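PDB 3KZH: probable sugar kinase from Clostridium perfringens, which probably acts as a carbohydrate kinase of the pfkB family, in the ribokinase clan, and holds a bound beta-D-glucopyranose in this crystal. Local coordinates for residues Ala53-Asn58 with Leu263-Met268; Met85-Val90 with Asp128-Ile133; Tyr152-Phe157 with Lys181-Ile186; Ala280-Asn285 with Leu304-Lys309. One frame throughout, in Å; residues are numbered along the deposited sequence.

Interaction 1. Residues Ala53-Asn58 with Leu263-Met268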
loop_
_atom_site.group_PDB
_atom_site.type_symbol
_atom_site.label_atom_id
_atom_site.label_comp_id
_atom_site.label_asym_id
_atom_site.label_seq_id
_atom_site.Cartn_x
_atom_site.Cartn_y
_atom_site.Cartn_z
ATOM N N ALA A 53 19.944 3.213 9.373
ATOM C CA ALA A 53 19.806 4.502 8.695
ATOM C C ALA A 53 19.263 5.550 9.674
ATOM O O ALA A 53 19.665 6.721 9.629
ATOM C CB ALA A 53 18.881 4.355 7.503
ATOM N N ARG A 54 18.413 5.093 10.602
ATOM C CA ARG A 54 17.818 5.950 11.632
ATOM C C ARG A 54 18.841 6.521 12.610
ATOM O O ARG A 54 18.665 7.626 13.099
ATOM C CB ARG A 54 16.722 5.201 12.405
ATOM C CG ARG A 54 15.348 5.303 11.748
ATOM C CD ARG A 54 14.291 4.479 12.466
ATOM N NE ARG A 54 12.949 4.750 11.949
ATOM C CZ ARG A 54 12.135 5.702 12.413
ATOM N NH1 ARG A 54 12.511 6.481 13.414
ATOM N NH2 ARG A 54 10.959 5.902 11.847
ATOM N N VAL A 55 19.915 5.774 12.870
ATOM C CA VAL A 55 20.959 6.225 13.783
ATOM C C VAL A 55 22.161 6.841 13.066
ATOM O O VAL A 55 23.192 7.121 13.681
ATOM C CB VAL A 55 21.379 5.130 14.796
ATOM C CG1 VAL A 55 20.202 4.757 15.682
ATOM C CG2 VAL A 55 21.935 3.910 14.090
ATOM N N GLY A 56 22.011 7.033 11.754
ATOM C CA GLY A 56 23.043 7.659 10.947
ATOM C C GLY A 56 24.050 6.825 10.186
ATOM O O GLY A 56 24.978 7.395 9.621
ATOM N N VAL A 57 23.890 5.504 10.151
ATOM C CA VAL A 57 24.822 4.648 9.409
ATOM C C VAL A 57 24.500 4.770 7.925
ATOM O O VAL A 57 23.333 4.802 7.543
ATOM C CB VAL A 57 24.715 3.129 9.803
ATOM C CG1 VAL A 57 25.818 2.300 9.149
ATOM C CG2 VAL A 57 24.742 2.954 11.297
ATOM N N ASN A 58 25.550 4.896 7.114
ATOM C CA ASN A 58 25.451 4.975 5.655
ATOM C C ASN A 58 25.184 3.514 5.321
ATOM O O ASN A 58 26.053 2.648 5.482
ATOM C CB ASN A 58 26.776 5.486 5.071
ATOM C CG ASN A 58 26.735 5.675 3.563
ATOM O OD1 ASN A 58 25.678 5.904 2.970
ATOM N ND2 ASN A 58 27.904 5.588 2.935
ATOM N N LEU A 263 25.210 -2.904 16.426
ATOM C CA LEU A 263 26.536 -3.511 16.224
ATOM C C LEU A 263 27.137 -2.852 14.995
ATOM O O LEU A 263 28.325 -2.539 14.963
ATOM C CB LEU A 263 26.438 -5.019 15.955
ATOM C CG LEU A 263 25.937 -5.962 17.046
ATOM C CD1 LEU A 263 25.883 -7.378 16.500
ATOM C CD2 LEU A 263 26.827 -5.868 18.279
ATOM N N GLY A 264 26.269 -2.621 14.004
ATOM C CA GLY A 264 26.639 -1.957 12.774
ATOM C C GLY A 264 27.133 -0.555 13.049
ATOM O O GLY A 264 28.227 -0.206 12.627
ATOM N N TYR A 265 26.408 0.180 13.891
ATOM C CA TYR A 265 26.801 1.538 14.288
ATOM C C TYR A 265 28.161 1.530 15.009
ATOM O O TYR A 265 29.053 2.328 14.675
ATOM C CB TYR A 265 25.714 2.159 15.189
ATOM C CG TYR A 265 26.008 3.568 15.678
ATOM C CD1 TYR A 265 25.606 4.692 14.930
ATOM C CD2 TYR A 265 26.747 3.785 16.872
ATOM C CE1 TYR A 265 25.940 6.008 15.350
ATOM C CE2 TYR A 265 27.088 5.094 17.303
ATOM C CZ TYR A 265 26.683 6.198 16.538
ATOM O OH TYR A 265 27.035 7.463 16.951
ATOM N N GLY A 266 28.291 0.626 15.987
ATOM C CA GLY A 266 29.503 0.487 16.783
ATOM C C GLY A 266 30.764 0.200 15.994
ATOM O O GLY A 266 31.803 0.815 16.231
ATOM N N TYR A 267 30.641 -0.709 15.026
ATOM C CA TYR A 267 31.729 -1.108 14.135
ATOM C C TYR A 267 32.191 0.037 13.233
ATOM O O TYR A 267 33.387 0.283 13.100
ATOM C CB TYR A 267 31.275 -2.275 13.247
ATOM C CG TYR A 267 31.127 -3.626 13.922
ATOM C CD1 TYR A 267 31.582 -3.837 15.241
ATOM C CD2 TYR A 267 30.542 -4.715 13.237
ATOM C CE1 TYR A 267 31.466 -5.084 15.864
ATOM C CE2 TYR A 267 30.424 -5.997 13.859
ATOM C CZ TYR A 267 30.891 -6.160 15.175
ATOM O OH TYR A 267 30.795 -7.363 15.822
HETATM N N MSE A 268 31.224 0.768 12.680
HETATM C CA MSE A 268 31.469 1.887 11.774
HETATM C C MSE A 268 32.137 3.078 12.480
HETATM O O MSE A 268 32.976 3.768 11.896
HETATM C CB MSE A 268 30.157 2.292 11.068
HETATM C CG MSE A 268 29.499 1.180 10.225
HETATM SE SE MSE A 268 30.565 0.804 8.675
HETATM C CE MSE A 268 30.261 -0.977 8.283
#
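Tyr265, on helix 255-268, lies against the turn that follows helix 44-54, and its side chain illustrates how one aromatic residue packs along the turn that ends a helix. The contact starts at the base, where Val57 CG2 comes to 3.9 Å from Tyr265 CA and 4.1 Å from Tyr265 CB. This methyl sits at the ring edge, near the ring plane. CG lies anti to the backbone N (chi1 180°), which carries the ring toward Val55. There Tyr265 CD1 meets Val55 CG2 at 3.8 Å, the two side chains crossing obliquely. One atom further out, Tyr265 CE1 is 3.4 Å from the carbonyl Val55 O, a contact that carries no hydrogen bond. Beyond the two segments, the ring stacks with Phe279 and touches Leu300. A second apolar touch lies one helical turn further on, where Val57 CG1 packs on Met268 CG (4.0 Å), the side chains at about a right angle. Val55 and Val57, flanking Gly56, both point at the neighbouring helix. Gly56, with positive phi, is the C-prime residue of a Schellman motif: its N bonds to Ala53 O at 3.2 Å, and Val57 N to the carbonyl one residue earlier. This Schellman turn ends helix 44-54 and packs on helix 255-268.

Interaction 2. Residues Met85-Val90 with Asp128-Ile133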
loop_
_atom_site.group_PDB
_atom_site.type_symbol
_atom_site.label_atom_id
_atom_site.label_comp_id
_atom_site.label_asym_id
_atom_site.label_seq_id
_atom_site.Cartn_x
_atom_site.Cartn_y
_atom_site.Cartn_z
HETATM N N MSE A 85 18.500 1.682 -1.373
HETATM C CA MSE A 85 18.092 0.443 -2.020
HETATM C C MSE A 85 18.367 0.379 -3.518
HETATM O O MSE A 85 17.853 -0.512 -4.198
HETATM C CB MSE A 85 16.599 0.200 -1.755
HETATM C CG MSE A 85 16.228 -0.027 -0.312
HETATM SE SE MSE A 85 14.346 -0.403 -0.196
HETATM C CE MSE A 85 14.407 -2.226 -0.800
ATOM N N ASP A 86 19.210 1.290 -4.005
ATOM C CA ASP A 86 19.583 1.424 -5.423
ATOM C C ASP A 86 20.028 0.144 -6.125
ATOM O O ASP A 86 19.611 -0.130 -7.251
ATOM C CB ASP A 86 20.698 2.472 -5.566
ATOM C CG ASP A 86 20.299 3.842 -5.027
ATOM O OD1 ASP A 86 19.976 3.968 -3.818
ATOM O OD2 ASP A 86 20.324 4.802 -5.821
ATOM N N ASP A 87 20.798 -0.669 -5.414
ATOM C CA ASP A 87 21.330 -1.913 -5.955
ATOM C C ASP A 87 20.462 -3.157 -5.792
ATOM O O ASP A 87 20.935 -4.272 -6.027
ATOM C CB ASP A 87 22.738 -2.157 -5.389
ATOM C CG ASP A 87 23.679 -1.002 -5.660
ATOM O OD1 ASP A 87 23.960 -0.735 -6.842
ATOM O OD2 ASP A 87 24.121 -0.344 -4.693
ATOM N N SER A 88 19.185 -2.965 -5.457
ATOM C CA SER A 88 18.245 -4.076 -5.255
ATOM C C SER A 88 17.762 -4.731 -6.548
ATOM O O SER A 88 17.897 -4.166 -7.645
ATOM C CB SER A 88 17.010 -3.619 -4.466
ATOM O OG SER A 88 17.348 -3.111 -3.195
HETATM N N MSE A 89 17.194 -5.928 -6.404
HETATM C CA MSE A 89 16.636 -6.661 -7.538
HETATM C C MSE A 89 15.172 -6.307 -7.733
HETATM O O MSE A 89 14.377 -6.413 -6.802
HETATM C CB MSE A 89 16.783 -8.185 -7.367
HETATM C CG MSE A 89 16.151 -9.021 -8.517
HETATM SE SE MSE A 89 16.379 -10.903 -8.303
HETATM C CE MSE A 89 14.791 -11.285 -7.341
ATOM N N VAL A 90 14.845 -5.841 -8.932
ATOM C CA VAL A 90 13.476 -5.499 -9.283
ATOM C C VAL A 90 12.979 -6.509 -10.331
ATOM O O VAL A 90 13.628 -6.716 -11.357
ATOM C CB VAL A 90 13.339 -4.004 -9.775
ATOM C CG1 VAL A 90 13.818 -3.043 -8.690
ATOM C CG2 VAL A 90 14.123 -3.746 -11.075
ATOM N N ASP A 128 26.827 -11.613 -8.968
ATOM C CA ASP A 128 28.005 -11.319 -9.792
ATOM C C ASP A 128 28.001 -9.915 -10.388
ATOM O O ASP A 128 29.051 -9.280 -10.459
ATOM C CB ASP A 128 28.150 -12.339 -10.928
ATOM C CG ASP A 128 28.483 -13.739 -10.437
ATOM O OD1 ASP A 128 29.118 -13.879 -9.367
ATOM O OD2 ASP A 128 28.099 -14.707 -11.130
ATOM N N SER A 129 26.818 -9.419 -10.765
ATOM C CA SER A 129 26.692 -8.084 -11.355
ATOM C C SER A 129 26.918 -6.990 -10.327
ATOM O O SER A 129 27.378 -5.898 -10.660
ATOM C CB SER A 129 25.325 -7.906 -12.056
ATOM O OG SER A 129 24.234 -7.743 -11.154
ATOM N N LYS A 130 26.636 -7.323 -9.070
ATOM C CA LYS A 130 26.778 -6.396 -7.948
ATOM C C LYS A 130 27.928 -6.769 -7.014
ATOM O O LYS A 130 27.969 -6.302 -5.876
ATOM C CB LYS A 130 25.469 -6.337 -7.141
ATOM C CG LYS A 130 24.221 -5.902 -7.905
ATOM C CD LYS A 130 24.332 -4.488 -8.444
ATOM C CE LYS A 130 23.002 -3.978 -8.943
ATOM N NZ LYS A 130 22.356 -4.893 -9.914
ATOM N N ARG A 131 28.883 -7.563 -7.509
ATOM C CA ARG A 131 30.044 -8.017 -6.718
ATOM C C ARG A 131 30.858 -6.897 -6.056
ATOM O O ARG A 131 31.357 -7.052 -4.948
ATOM C CB ARG A 131 30.970 -8.891 -7.579
ATOM C CG ARG A 131 31.521 -8.201 -8.827
ATOM C CD ARG A 131 32.590 -9.019 -9.497
ATOM N NE ARG A 131 33.809 -9.060 -8.698
ATOM C CZ ARG A 131 35.019 -9.326 -9.181
ATOM N NH1 ARG A 131 35.195 -9.581 -10.477
ATOM N NH2 ARG A 131 36.064 -9.328 -8.363
ATOM N N GLU A 132 30.903 -5.748 -6.722
ATOM C CA GLU A 132 31.633 -4.574 -6.254
ATOM C C GLU A 132 30.979 -3.935 -5.021
ATOM O O GLU A 132 31.655 -3.284 -4.223
ATOM C CB GLU A 132 31.725 -3.567 -7.392
ATOM C CG GLU A 132 32.943 -2.692 -7.362
ATOM C CD GLU A 132 33.006 -1.794 -8.571
ATOM O OE1 GLU A 132 33.484 -2.258 -9.629
ATOM O OE2 GLU A 132 32.557 -0.632 -8.458
ATOM N N ILE A 133 29.670 -4.141 -4.863
ATOM C CA ILE A 133 28.949 -3.609 -3.708
ATOM C C ILE A 133 29.323 -4.435 -2.470
ATOM O O ILE A 133 29.553 -3.875 -1.400
ATOM C CB ILE A 133 27.406 -3.590 -3.930
ATOM C CG1 ILE A 133 27.042 -2.869 -5.242
ATOM C CG2 ILE A 133 26.686 -2.938 -2.723
ATOM C CD1 ILE A 133 27.472 -1.382 -5.338
#
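Asp87 meets Lys130 and Ile133 where a type I beta turn, Met85 to Ser88, faces the junction between helices 124-129 and 131-135. Carbons of Lys130 and Ile133 pack on the backbone and carboxylate oxygens of Asp87, with no salt bridge across the segments. Lys130, bent at chi2 and chi4, lays its methylenes obliquely across Asp87. Its CE is 3.6 Å from the backbone Asp87 O and 4.0 Å from Asp87 OD1. The charged ends stay apart, with Lys130 NZ 5.4 Å from Asp87 OD1, so any attraction between them is probably modest. Ile133 meets the Asp87 side chain head-on, its CD1 3.6 Å from Asp87 OD2. That oxygen has its polar partner elsewhere, in a hydrogen bond from Asn60 ND2 on strand 59-62, and this bond steadies the carboxylate beside the isoleucine. In the next shell, Ile133 also rests on Asn60 and Met62, so the strand underlies both members of the pair. Lys130 occupies the N-cap position of helix 131-135, and Ile133 N bonds back to its carbonyl. On the other segment, the turn itself is fixed at Met85 O, which accepts from two donors on the same face of its plane: Ser88 N at 3.1 Å and Ser88 OG at 2.8 Å.

Interaction 3. Residues Tyr152-Phe157 with Lys181-Ile186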
loop_
_atom_site.group_PDB
_atom_site.type_symbol
_atom_site.label_atom_id
_atom_site.label_comp_id
_atom_site.label_asym_id
_atom_site.label_seq_id
_atom_site.Cartn_x
_atom_site.Cartn_y
_atom_site.Cartn_z
ATOM N N TYR A 152 27.353 -19.241 -1.239
ATOM C CA TYR A 152 27.912 -18.590 -2.421
ATOM C C TYR A 152 28.542 -17.251 -2.019
ATOM O O TYR A 152 29.648 -16.942 -2.452
ATOM C CB TYR A 152 26.838 -18.383 -3.504
ATOM C CG TYR A 152 27.394 -17.868 -4.819
ATOM C CD1 TYR A 152 28.021 -18.740 -5.736
ATOM C CD2 TYR A 152 27.332 -16.493 -5.141
ATOM C CE1 TYR A 152 28.575 -18.250 -6.948
ATOM C CE2 TYR A 152 27.883 -15.995 -6.342
ATOM C CZ TYR A 152 28.497 -16.878 -7.238
ATOM O OH TYR A 152 28.992 -16.388 -8.422
ATOM N N LEU A 153 27.859 -16.496 -1.154
ATOM C CA LEU A 153 28.362 -15.201 -0.692
ATOM C C LEU A 153 29.608 -15.322 0.173
ATOM O O LEU A 153 30.552 -14.552 -0.006
ATOM C CB LEU A 153 27.274 -14.408 0.048
ATOM C CG LEU A 153 26.078 -13.960 -0.786
ATOM C CD1 LEU A 153 25.027 -13.368 0.095
ATOM C CD2 LEU A 153 26.494 -12.984 -1.839
ATOM N N LEU A 154 29.620 -16.325 1.056
ATOM C CA LEU A 154 30.746 -16.593 1.953
ATOM C C LEU A 154 31.981 -17.033 1.171
ATOM O O LEU A 154 33.032 -16.418 1.289
ATOM C CB LEU A 154 30.370 -17.654 3.000
ATOM C CG LEU A 154 29.303 -17.335 4.055
ATOM C CD1 LEU A 154 29.030 -18.571 4.862
ATOM C CD2 LEU A 154 29.710 -16.181 4.969
ATOM N N LYS A 155 31.806 -18.025 0.297
ATOM C CA LYS A 155 32.872 -18.581 -0.553
ATOM C C LYS A 155 33.526 -17.491 -1.413
ATOM O O LYS A 155 34.755 -17.366 -1.445
ATOM C CB LYS A 155 32.266 -19.681 -1.444
ATOM C CG LYS A 155 33.175 -20.392 -2.435
ATOM C CD LYS A 155 32.347 -21.432 -3.190
ATOM C CE LYS A 155 33.129 -22.153 -4.281
ATOM N NZ LYS A 155 32.234 -23.081 -5.043
ATOM N N ASN A 156 32.680 -16.648 -2.005
ATOM C CA ASN A 156 33.120 -15.568 -2.878
ATOM C C ASN A 156 33.560 -14.250 -2.246
ATOM O O ASN A 156 34.315 -13.509 -2.881
ATOM C CB ASN A 156 32.038 -15.265 -3.915
ATOM C CG ASN A 156 31.981 -16.292 -5.019
ATOM O OD1 ASN A 156 31.256 -17.282 -4.930
ATOM N ND2 ASN A 156 32.740 -16.053 -6.081
ATOM N N PHE A 157 33.077 -13.926 -1.039
ATOM C CA PHE A 157 33.397 -12.630 -0.409
ATOM C C PHE A 157 33.912 -12.553 1.039
ATOM O O PHE A 157 34.157 -11.442 1.523
ATOM C CB PHE A 157 32.201 -11.654 -0.528
ATOM C CG PHE A 157 31.602 -11.556 -1.905
ATOM C CD1 PHE A 157 32.239 -10.822 -2.921
ATOM C CD2 PHE A 157 30.403 -12.223 -2.199
ATOM C CE1 PHE A 157 31.681 -10.752 -4.233
ATOM C CE2 PHE A 157 29.831 -12.170 -3.490
ATOM C CZ PHE A 157 30.472 -11.433 -4.517
ATOM N N LYS A 181 31.492 -20.619 10.468
ATOM C CA LYS A 181 32.935 -20.386 10.582
ATOM C C LYS A 181 33.486 -19.230 9.732
ATOM O O LYS A 181 34.514 -18.647 10.071
ATOM C CB LYS A 181 33.714 -21.680 10.281
ATOM C CG LYS A 181 33.545 -22.254 8.868
ATOM C CD LYS A 181 34.435 -23.470 8.661
ATOM C CE LYS A 181 34.291 -24.051 7.257
ATOM N NZ LYS A 181 34.781 -23.131 6.180
ATOM N N ASP A 182 32.761 -18.879 8.669
ATOM C CA ASP A 182 33.175 -17.811 7.760
ATOM C C ASP A 182 32.695 -16.408 8.115
ATOM O O ASP A 182 33.096 -15.426 7.487
ATOM C CB ASP A 182 32.805 -18.165 6.318
ATOM C CG ASP A 182 33.593 -19.353 5.786
ATOM O OD1 ASP A 182 34.818 -19.431 6.057
ATOM O OD2 ASP A 182 32.975 -20.202 5.098
ATOM N N PHE A 183 31.870 -16.326 9.151
ATOM C CA PHE A 183 31.339 -15.063 9.635
ATOM C C PHE A 183 32.301 -14.378 10.595
ATOM O O PHE A 183 33.029 -15.036 11.348
ATOM C CB PHE A 183 29.995 -15.281 10.338
ATOM C CG PHE A 183 28.841 -15.486 9.406
ATOM C CD1 PHE A 183 28.158 -14.387 8.867
ATOM C CD2 PHE A 183 28.415 -16.774 9.063
ATOM C CE1 PHE A 183 27.055 -14.558 7.984
ATOM C CE2 PHE A 183 27.320 -16.968 8.190
ATOM C CZ PHE A 183 26.639 -15.852 7.650
ATOM N N HIS A 184 32.325 -13.050 10.514
ATOM C CA HIS A 184 33.142 -12.197 11.375
ATOM C C HIS A 184 32.387 -12.013 12.706
ATOM O O HIS A 184 32.991 -11.891 13.767
ATOM C CB HIS A 184 33.368 -10.848 10.664
ATOM C CG HIS A 184 33.913 -9.752 11.537
ATOM N ND1 HIS A 184 33.170 -9.155 12.537
ATOM C CD2 HIS A 184 35.105 -9.115 11.525
ATOM C CE1 HIS A 184 33.883 -8.200 13.098
ATOM N NE2 HIS A 184 35.059 -8.151 12.505
ATOM N N THR A 185 31.064 -11.980 12.628
ATOM C CA THR A 185 30.233 -11.792 13.803
ATOM C C THR A 185 28.983 -12.622 13.703
ATOM O O THR A 185 28.391 -12.742 12.633
ATOM C CB THR A 185 29.827 -10.280 13.974
ATOM O OG1 THR A 185 30.993 -9.504 14.260
ATOM C CG2 THR A 185 28.802 -10.064 15.106
ATOM N N ILE A 186 28.649 -13.277 14.806
ATOM C CA ILE A 186 27.396 -14.019 14.886
ATOM C C ILE A 186 26.651 -13.384 16.071
ATOM O O ILE A 186 27.265 -12.885 17.011
ATOM C CB ILE A 186 27.572 -15.577 15.032
ATOM C CG1 ILE A 186 28.408 -15.957 16.254
ATOM C CG2 ILE A 186 28.151 -16.169 13.743
ATOM C CD1 ILE A 186 28.145 -17.356 16.730
#
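Thr185 OG1 is gripped by two groups, a few residues beyond where Asp182 and Phe183 pack against Leu154. His184 ND1 lies 2.8 Å from this hydroxyl in a hydrogen bond whose donor may be either atom. The second partner is Tyr267 OH, so Thr185, on strand 185-186, is tied to helix 255-268, remote from the one that carries Leu154. The contact with that other helix, 147-157, is apolar and rests on a single leucine. Leu154 CG lies anti to its carbonyl carbon (chi1 -66°), and the side chain crosses that of Phe183 at about a right angle. Leu154 CD2 stands over the centre of one face of the Phe183 ring, 4.1 Å from the centroid and only 12° off the ring normal, a well-centred CH-pi contact. Its twin methyl, Leu154 CD1, reaches the rim at Phe183 CE2 (4.1 Å). Asp182 closes over the leucine with its methylene, Asp182 CB lying 3.9 Å from Leu154 CD2. The carboxylate beyond has a long salt bridge, Asp182 OD2 to Lys181 NZ at 3.6 Å. Phe163, on strand 162-166, touches both Leu154 and Phe183 and connects the pair to the sheet. Strand 185-186 leads directly to Lys187 and Asn189 of the glucose pocket. Helix 147-157, joining strands 139-143 and 162-166, forms with them a beta-alpha-beta crossover, the building unit of the Rossmann-like core of ribokinase-type kinases.

Interaction 4. Residues Ala280-Asn285 with Leu304-Lys309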
loop_
_atom_site.group_PDB
_atom_site.type_symbol
_atom_site.label_atom_id
_atom_site.label_comp_id
_atom_site.label_asym_id
_atom_site.label_seq_id
_atom_site.Cartn_x
_atom_site.Cartn_y
_atom_site.Cartn_z
ATOM N N ALA A 280 23.936 -0.717 21.280
ATOM C CA ALA A 280 23.068 -1.686 20.620
ATOM C C ALA A 280 21.952 -2.205 21.531
ATOM O O ALA A 280 20.851 -2.483 21.069
ATOM C CB ALA A 280 23.897 -2.835 20.095
HETATM N N MSE A 281 22.239 -2.307 22.829
HETATM C CA MSE A 281 21.261 -2.771 23.803
HETATM C C MSE A 281 20.225 -1.696 24.076
HETATM O O MSE A 281 19.044 -2.013 24.255
HETATM C CB MSE A 281 21.941 -3.193 25.089
HETATM C CG MSE A 281 21.349 -4.452 25.691
HETATM SE SE MSE A 281 22.295 -5.038 27.265
HETATM C CE MSE A 281 24.040 -4.614 26.743
ATOM N N THR A 282 20.667 -0.430 24.065
ATOM C CA THR A 282 19.781 0.737 24.255
ATOM C C THR A 282 18.764 0.785 23.102
ATOM O O THR A 282 17.590 1.057 23.329
ATOM C CB THR A 282 20.589 2.075 24.334
ATOM O OG1 THR A 282 21.420 2.053 25.501
ATOM C CG2 THR A 282 19.667 3.284 24.409
HETATM N N MSE A 283 19.231 0.452 21.891
HETATM C CA MSE A 283 18.410 0.392 20.666
HETATM C C MSE A 283 17.402 -0.747 20.772
HETATM O O MSE A 283 16.241 -0.609 20.355
HETATM C CB MSE A 283 19.280 0.168 19.425
HETATM C CG MSE A 283 20.144 1.335 19.064
HETATM SE SE MSE A 283 20.909 1.225 17.282
HETATM C CE MSE A 283 19.246 0.902 16.346
ATOM N N SER A 284 17.858 -1.871 21.329
ATOM C CA SER A 284 17.009 -3.040 21.522
ATOM C C SER A 284 15.961 -2.735 22.590
ATOM O O SER A 284 14.800 -3.072 22.405
ATOM C CB SER A 284 17.847 -4.261 21.913
ATOM O OG SER A 284 17.047 -5.425 21.997
ATOM N N ASN A 285 16.363 -2.006 23.638
ATOM C CA ASN A 285 15.477 -1.613 24.742
ATOM C C ASN A 285 14.371 -0.657 24.305
ATOM O O ASN A 285 13.256 -0.758 24.796
ATOM C CB ASN A 285 16.257 -0.970 25.906
ATOM C CG ASN A 285 17.124 -1.959 26.683
ATOM O OD1 ASN A 285 16.869 -3.175 26.718
ATOM N ND2 ASN A 285 18.152 -1.425 27.341
ATOM N N LEU A 304 21.175 7.973 22.335
ATOM C CA LEU A 304 22.184 8.571 23.216
ATOM C C LEU A 304 21.604 9.144 24.516
ATOM O O LEU A 304 22.232 9.045 25.569
ATOM C CB LEU A 304 22.979 9.651 22.483
ATOM C CG LEU A 304 23.937 9.238 21.358
ATOM C CD1 LEU A 304 24.649 10.481 20.831
ATOM C CD2 LEU A 304 24.962 8.229 21.841
ATOM N N ALA A 305 20.386 9.685 24.441
ATOM C CA ALA A 305 19.690 10.258 25.604
ATOM C C ALA A 305 19.260 9.165 26.581
ATOM O O ALA A 305 19.322 9.369 27.795
ATOM C CB ALA A 305 18.472 11.075 25.160
ATOM N N LYS A 306 18.847 8.010 26.047
ATOM C CA LYS A 306 18.430 6.874 26.873
ATOM C C LYS A 306 19.640 6.120 27.426
ATOM O O LYS A 306 19.560 5.557 28.511
ATOM C CB LYS A 306 17.509 5.919 26.106
ATOM C CG LYS A 306 16.601 5.082 27.019
ATOM C CD LYS A 306 16.415 3.662 26.520
ATOM C CE LYS A 306 15.559 2.836 27.459
ATOM N NZ LYS A 306 14.174 3.359 27.555
ATOM N N LEU A 307 20.755 6.147 26.693
ATOM C CA LEU A 307 22.011 5.501 27.095
ATOM C C LEU A 307 22.612 6.185 28.336
ATOM O O LEU A 307 23.163 5.514 29.209
ATOM C CB LEU A 307 23.018 5.533 25.923
ATOM C CG LEU A 307 24.502 5.159 26.108
ATOM C CD1 LEU A 307 24.640 3.682 26.356
ATOM C CD2 LEU A 307 25.321 5.570 24.899
ATOM N N GLU A 308 22.474 7.514 28.406
ATOM C CA GLU A 308 22.986 8.321 29.525
ATOM C C GLU A 308 22.168 8.073 30.795
ATOM O O GLU A 308 22.726 7.930 31.879
ATOM C CB GLU A 308 22.953 9.820 29.172
ATOM C CG GLU A 308 23.777 10.723 30.114
ATOM C CD GLU A 308 23.505 12.216 29.927
ATOM O OE1 GLU A 308 23.941 12.792 28.901
ATOM O OE2 GLU A 308 22.866 12.817 30.817
ATOM N N LYS A 309 20.852 7.953 30.611
ATOM C CA LYS A 309 19.866 7.724 31.667
ATOM C C LYS A 309 19.743 6.282 32.171
ATOM O O LYS A 309 18.966 6.018 33.095
ATOM C CB LYS A 309 18.492 8.220 31.180
ATOM C CG LYS A 309 18.218 9.689 31.497
ATOM C CD LYS A 309 17.507 10.487 30.390
ATOM C CE LYS A 309 16.022 10.178 30.240
ATOM N NZ LYS A 309 15.759 9.055 29.294
#
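With chi1 at -65°, Thr282 sets its methyl CG2 anti to the backbone N and its OG1 beside that N; CG2 is turned to Lys306 and to the backbone of Leu307 on helix 300-308, OG1 to the Leu307 side chain. Lys306 and Leu307 both carry CG opposite their own backbone N; the Lys306 chain, bent at chi2 and chi4, runs past Thr282 in the opposite direction. Thr282 CG2 touches Lys306 CB at 3.8 Å and Lys306 CD at 3.9 Å, and it is also 3.8 Å from the backbone Leu307 N. The other branch, Thr282 OG1, lies 3.7 Å from Leu307 CD1, the two side chains crossing at about a right angle. Further along the lysine, Lys306 CE comes to 4.2 Å from Asn285 CB, one turn on from Thr282. The short helical segments themselves cross at 103°, their axes 9.3 Å apart at closest approach. At this crossing Thr282 and Leu307 are the nearest residues, their CA atoms 6.0 Å apart. Trp312, on strand 312-317, touches Thr282 and Leu307 alike. No hydrogen bond links the two segments. Thr282 OG1 instead bonds to Lys278 O within its own helix, so the hydroxyl can lie against a leucine methyl. A threonine and the aliphatic part of a lysine pack with a leucine, and the helices are joined by van der Waals contact rather than by polar bonds.

In the fold
From the N terminus, segment 53-58 comes first, and interaction 1 returns to it only at helix 255-268, closing a loop of some 200 residues that spans most of the alpha/beta core. Interactions 2 and 3 both fall within that loop, one after the other: 85-90 closes on 128-133 at the surface, then 152-157 on 181-186 beside the central sheet. They meet through Tyr152 and Asp128, while Thr185 and Tyr267 join interaction 3 to interaction 1. Interaction 4 opens after interaction 1 has closed and ties together the last helices, touching interaction 1 where Val55 packs on Met283. No loops cross, and interactions 2 and 4 lie on opposite sides of the chain's centre.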